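Local coordinates for forkhead-associated 1 (Saccharomyces cerevisiae, PDB 6C4U), which binds a threonine-phosphorylated peptide of the human transcription factor c-Myc, as a forkhead-associated domain engineered from yeast to recognise that target, at residues 48-61 with 102-115. Residues are numbered along the deposited sequence; the frame is centred on the assembly and turned at random.
Sequences YHLGNILPVSNKHF and ITVRTDPTGTILSL
T106, which meets I53 across the contact, donates its hydroxyl to T111 OG1 at 3.1 Å, and T111 OG1 in turn donates a hydrogen bond to D107 OD2 at 2.7 Å. The second bond reaches the carboxylate from above, 71° out of its plane. This polar chain ties the two arms of the 102-115 hairpin together beside its type I turn, D107 to G110. Here, in the FHA β-sandwich, the hairpin belongs to one sheet, while 48-61 links edge strand 48-49 to strand 61-66 of the other. Threonine suits the spot because its second branch is apolar: CG2 meets I53 CG2 at 3.6 Å. P55 presents a compact apolar ring edge, its CG and CD lying against T106 O. Deeper in, V56 CG2 approaches V104 CG2.

S57 and H60 form the Ser-x-x-His motif of FHA domains. H60 ND1 accepts the S57 backbone N at 3.0 Å, with the donor only 10° out of the ring plane, and NE2 donates to G80 O. Both ring nitrogens are thus used and the imidazole's rotation is fixed, while V104 CG1 packs obliquely against it. This probably helps to hold the loop in which S57 OG and N58 N hydrogen-bond to the modified side chain of the bound peptide.

Between the sheets the contact is mainly apolar. F61 offers a flat face to I102, whose CG2 lies over it as a CH-pi contact, 3.7 Å from CZ. F40 stacks with the same ring. Branched L115 fills the junction of three residues: CD1 lies near the F61 ring edge, 3.8 Å from L50 CD2 and 3.7 Å from Y48 CE2, while CD2 reaches toward Y48 OH.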
loop_
_atom_site.group_PDB
_atom_site.type_symbol
_atom_site.label_atom_id
_atom_site.label_comp_id
_atom_site.label_asym_id
_atom_site.label_seq_id
_atom_site.Cartn_x
_atom_site.Cartn_y
_atom_site.Cartn_z
ATOM N N TYR F 48 6.764 4.196 1.532
ATOM C CA TYR F 48 5.940 5.376 1.270
ATOM C C TYR F 48 5.671 6.052 2.590
ATOM O O TYR F 48 5.071 5.458 3.486
ATOM C CB TYR F 48 4.603 4.962 0.661
ATOM C CG TYR F 48 3.794 6.080 0.032
ATOM C CD1 TYR F 48 4.081 6.538 -1.238
ATOM C CD2 TYR F 48 2.691 6.622 0.685
ATOM C CE1 TYR F 48 3.304 7.559 -1.826
ATOM C CE2 TYR F 48 1.893 7.580 0.095
ATOM C CZ TYR F 48 2.232 8.091 -1.132
ATOM O OH TYR F 48 1.470 9.044 -1.760
ATOM N N HIS F 49 6.118 7.296 2.723
ATOM C CA HIS F 49 5.888 8.033 3.954
ATOM C C HIS F 49 4.497 8.641 3.876
ATOM O O HIS F 49 4.240 9.493 3.031
ATOM C CB HIS F 49 6.955 9.098 4.137
ATOM C CG HIS F 49 6.908 9.757 5.474
ATOM N ND1 HIS F 49 7.062 11.115 5.643
ATOM C CD2 HIS F 49 6.703 9.243 6.711
ATOM C CE1 HIS F 49 6.973 11.403 6.932
ATOM N NE2 HIS F 49 6.748 10.285 7.597
ATOM N N LEU F 50 3.593 8.182 4.733
ATOM C CA LEU F 50 2.261 8.784 4.830
ATOM C C LEU F 50 2.254 10.135 5.545
ATOM O O LEU F 50 1.225 10.796 5.575
ATOM C CB LEU F 50 1.287 7.835 5.529
ATOM C CG LEU F 50 1.016 6.505 4.829
ATOM C CD1 LEU F 50 0.095 5.626 5.653
ATOM C CD2 LEU F 50 0.366 6.749 3.477
ATOM N N GLY F 51 3.380 10.519 6.143
ATOM C CA GLY F 51 3.531 11.814 6.800
ATOM C C GLY F 51 3.496 11.653 8.310
ATOM O O GLY F 51 3.023 10.633 8.814
ATOM N N ASN F 52 3.962 12.667 9.032
ATOM C CA ASN F 52 4.113 12.589 10.485
ATOM C C ASN F 52 2.806 12.884 11.219
ATOM O O ASN F 52 2.752 13.720 12.098
ATOM C CB ASN F 52 5.260 13.511 10.946
ATOM C CG ASN F 52 6.609 13.111 10.352
ATOM O OD1 ASN F 52 6.969 11.935 10.335
ATOM N ND2 ASN F 52 7.359 14.083 9.868
ATOM N N ILE F 53 1.770 12.134 10.859
ATOM C CA ILE F 53 0.407 12.285 11.363
ATOM C C ILE F 53 0.233 11.222 12.461
ATOM O O ILE F 53 0.259 10.029 12.162
ATOM C CB ILE F 53 -0.647 12.014 10.260
ATOM C CG1 ILE F 53 -0.340 12.817 8.977
ATOM C CG2 ILE F 53 -2.061 12.273 10.771
ATOM C CD1 ILE F 53 0.254 11.972 7.936
ATOM N N LEU F 54 0.028 11.632 13.715
ATOM C CA LEU F 54 0.204 10.690 14.833
ATOM C C LEU F 54 -0.732 9.470 14.847
ATOM O O LEU F 54 -0.285 8.364 15.125
ATOM C CB LEU F 54 0.232 11.422 16.187
ATOM C CG LEU F 54 1.584 12.178 16.489
ATOM C CD1 LEU F 54 2.778 11.280 16.885
ATOM C CD2 LEU F 54 2.061 13.158 15.415
ATOM N N PRO F 55 -2.010 9.648 14.510
ATOM C CA PRO F 55 -2.915 8.469 14.453
ATOM C C PRO F 55 -2.665 7.498 13.282
ATOM O O PRO F 55 -3.325 6.452 13.186
ATOM C CB PRO F 55 -4.306 9.109 14.324
ATOM C CG PRO F 55 -4.132 10.509 14.794
ATOM C CD PRO F 55 -2.758 10.904 14.355
ATOM N N VAL F 56 -1.765 7.865 12.376
ATOM C CA VAL F 56 -1.252 6.919 11.405
ATOM C C VAL F 56 -0.161 6.128 12.112
ATOM O O VAL F 56 0.775 6.701 12.674
ATOM C CB VAL F 56 -0.702 7.615 10.144
ATOM C CG1 VAL F 56 -0.034 6.612 9.211
ATOM C CG2 VAL F 56 -1.834 8.351 9.435
ATOM N N SER F 57 -0.327 4.811 12.123
ATOM C CA SER F 57 0.685 3.893 12.641
ATOM C C SER F 57 2.024 4.013 11.901
ATOM O O SER F 57 2.056 4.344 10.716
ATOM C CB SER F 57 0.140 2.451 12.604
ATOM O OG SER F 57 -1.143 2.376 13.216
ATOM N N ASN F 58 3.113 3.767 12.624
ATOM C CA ASN F 58 4.474 3.854 12.072
ATOM C C ASN F 58 4.650 2.959 10.872
ATOM O O ASN F 58 5.272 3.359 9.882
ATOM C CB ASN F 58 5.517 3.476 13.126
ATOM C CG ASN F 58 5.747 4.580 14.112
ATOM O OD1 ASN F 58 6.553 5.483 13.863
ATOM N ND2 ASN F 58 5.019 4.539 15.227
ATOM N N LYS F 59 4.145 1.735 11.001
ATOM C CA LYS F 59 3.965 0.848 9.867
ATOM C C LYS F 59 2.480 0.538 9.865
ATOM O O LYS F 59 1.980 -0.185 10.729
ATOM C CB LYS F 59 4.834 -0.409 9.959
ATOM C CG LYS F 59 6.315 -0.153 9.725
ATOM C CD LYS F 59 7.172 -1.167 8.999
ATOM C CE LYS F 59 8.630 -0.672 9.098
ATOM N NZ LYS F 59 9.580 -0.894 7.948
ATOM N N HIS F 60 1.781 1.123 8.896
ATOM C CA HIS F 60 0.334 1.153 8.871
ATOM C C HIS F 60 -0.278 0.088 7.972
ATOM O O HIS F 60 -1.231 -0.577 8.356
ATOM C CB HIS F 60 -0.139 2.539 8.444
ATOM C CG HIS F 60 -1.566 2.802 8.787
ATOM N ND1 HIS F 60 -1.942 3.612 9.833
ATOM C CD2 HIS F 60 -2.711 2.327 8.242
ATOM C CE1 HIS F 60 -3.263 3.634 9.911
ATOM N NE2 HIS F 60 -3.755 2.858 8.958
ATOM N N PHE F 61 0.242 -0.057 6.762
ATOM C CA PHE F 61 -0.186 -1.173 5.909
ATOM C C PHE F 61 0.931 -1.550 4.958
ATOM O O PHE F 61 1.882 -0.792 4.794
ATOM C CB PHE F 61 -1.518 -0.872 5.177
ATOM C CG PHE F 61 -1.451 0.268 4.188
ATOM C CD1 PHE F 61 -1.711 1.577 4.602
ATOM C CD2 PHE F 61 -1.159 0.047 2.841
ATOM C CE1 PHE F 61 -1.626 2.635 3.712
ATOM C CE2 PHE F 61 -1.095 1.108 1.942
ATOM C CZ PHE F 61 -1.327 2.388 2.377
ATOM N N ILE F 102 -7.255 3.313 -1.235
ATOM C CA ILE F 102 -6.818 3.008 0.128
ATOM C C ILE F 102 -6.912 4.283 0.951
ATOM O O ILE F 102 -6.390 5.315 0.552
ATOM C CB ILE F 102 -5.373 2.447 0.114
ATOM C CG1 ILE F 102 -5.319 1.184 -0.765
ATOM C CG2 ILE F 102 -4.929 2.042 1.499
ATOM C CD1 ILE F 102 -3.952 0.568 -0.921
ATOM N N THR F 103 -7.566 4.203 2.106
ATOM C CA THR F 103 -7.893 5.388 2.916
ATOM C C THR F 103 -7.523 5.155 4.365
ATOM O O THR F 103 -7.793 4.080 4.888
ATOM C CB THR F 103 -9.415 5.682 2.880
ATOM O OG1 THR F 103 -10.069 4.888 1.861
ATOM C CG2 THR F 103 -9.653 7.125 2.639
ATOM N N VAL F 104 -6.928 6.153 5.015
ATOM C CA VAL F 104 -6.585 6.054 6.449
ATOM C C VAL F 104 -7.084 7.303 7.167
ATOM O O VAL F 104 -7.271 8.329 6.559
ATOM C CB VAL F 104 -5.064 5.862 6.675
ATOM C CG1 VAL F 104 -4.579 4.632 5.935
ATOM C CG2 VAL F 104 -4.260 7.075 6.240
ATOM N N ARG F 105 -7.277 7.235 8.468
ATOM C CA ARG F 105 -7.756 8.409 9.227
ATOM C C ARG F 105 -6.592 9.220 9.772
ATOM O O ARG F 105 -5.524 8.658 10.103
ATOM C CB ARG F 105 -8.627 7.961 10.366
ATOM C CG ARG F 105 -9.914 7.282 9.912
ATOM C CD ARG F 105 -10.353 6.123 10.810
ATOM N NE ARG F 105 -10.719 6.554 12.159
ATOM C CZ ARG F 105 -10.681 5.809 13.263
ATOM N NH1 ARG F 105 -10.315 4.523 13.219
ATOM N NH2 ARG F 105 -11.006 6.353 14.432
ATOM N N THR F 106 -6.787 10.536 9.807
ATOM C CA THR F 106 -5.760 11.526 10.190
ATOM C C THR F 106 -6.181 12.320 11.432
ATOM O O THR F 106 -5.375 12.539 12.348
ATOM C CB THR F 106 -5.513 12.499 9.025
ATOM O OG1 THR F 106 -6.720 12.643 8.269
ATOM C CG2 THR F 106 -4.421 11.956 8.082
ATOM N N ASP F 107 -7.426 12.790 11.456
ATOM C CA ASP F 107 -7.998 13.459 12.637
ATOM C C ASP F 107 -9.056 12.580 13.308
ATOM O O ASP F 107 -9.695 11.738 12.652
ATOM C CB ASP F 107 -8.714 14.785 12.276
ATOM C CG ASP F 107 -7.796 15.823 11.659
ATOM O OD1 ASP F 107 -6.587 15.858 11.975
ATOM O OD2 ASP F 107 -8.319 16.628 10.855
ATOM N N PRO F 108 -9.335 12.847 14.605
ATOM C CA PRO F 108 -10.600 12.363 15.200
ATOM C C PRO F 108 -11.875 13.001 14.578
ATOM O O PRO F 108 -12.935 12.382 14.607
ATOM C CB PRO F 108 -10.459 12.713 16.682
ATOM C CG PRO F 108 -9.440 13.796 16.750
ATOM C CD PRO F 108 -8.572 13.712 15.530
ATOM N N THR F 109 -11.745 14.217 14.026
ATOM C CA THR F 109 -12.792 14.910 13.241
ATOM C C THR F 109 -13.290 14.143 11.996
ATOM O O THR F 109 -14.371 14.438 11.482
ATOM C CB THR F 109 -12.322 16.321 12.764
ATOM O OG1 THR F 109 -11.333 16.190 11.741
ATOM C CG2 THR F 109 -11.790 17.179 13.922
ATOM N N GLY F 110 -12.504 13.185 11.516
ATOM C CA GLY F 110 -12.918 12.321 10.418
ATOM C C GLY F 110 -12.467 12.886 9.092
ATOM O O GLY F 110 -13.114 12.660 8.071
ATOM N N THR F 111 -11.368 13.638 9.102
ATOM C CA THR F 111 -10.620 13.888 7.871
ATOM C C THR F 111 -9.755 12.648 7.612
ATOM O O THR F 111 -9.559 11.784 8.477
ATOM C CB THR F 111 -9.767 15.182 7.895
ATOM O OG1 THR F 111 -8.635 15.012 8.744
ATOM C CG2 THR F 111 -10.585 16.403 8.348
ATOM N N ILE F 112 -9.245 12.591 6.401
ATOM C CA ILE F 112 -8.757 11.343 5.803
ATOM C C ILE F 112 -7.530 11.625 4.943
ATOM O O ILE F 112 -7.331 12.736 4.433
ATOM C CB ILE F 112 -9.875 10.598 5.004
ATOM C CG1 ILE F 112 -10.223 11.249 3.628
ATOM C CG2 ILE F 112 -11.067 10.302 5.918
ATOM C CD1 ILE F 112 -11.291 10.534 2.857
ATOM N N LEU F 113 -6.712 10.593 4.748
ATOM C CA LEU F 113 -5.695 10.574 3.696
ATOM C C LEU F 113 -6.089 9.437 2.730
ATOM O O LEU F 113 -6.537 8.369 3.159
ATOM C CB LEU F 113 -4.343 10.361 4.328
ATOM C CG LEU F 113 -3.130 10.185 3.370
ATOM C CD1 LEU F 113 -3.043 11.147 2.187
ATOM C CD2 LEU F 113 -1.836 10.248 4.170
ATOM N N SER F 114 -5.991 9.723 1.433
ATOM C CA SER F 114 -6.592 8.837 0.428
ATOM C C SER F 114 -5.632 8.631 -0.724
ATOM O O SER F 114 -5.139 9.607 -1.315
ATOM C CB SER F 114 -7.881 9.437 -0.088
ATOM O OG SER F 114 -8.633 8.487 -0.807
ATOM N N LEU F 115 -5.336 7.361 -1.010
ATOM C CA LEU F 115 -4.363 6.973 -2.029
ATOM C C LEU F 115 -5.063 6.083 -3.045
ATOM O O LEU F 115 -5.968 5.330 -2.689
ATOM C CB LEU F 115 -3.221 6.190 -1.415
ATOM C CG LEU F 115 -2.556 6.740 -0.166
ATOM C CD1 LEU F 115 -1.377 5.798 0.185
ATOM C CD2 LEU F 115 -2.169 8.206 -0.283
#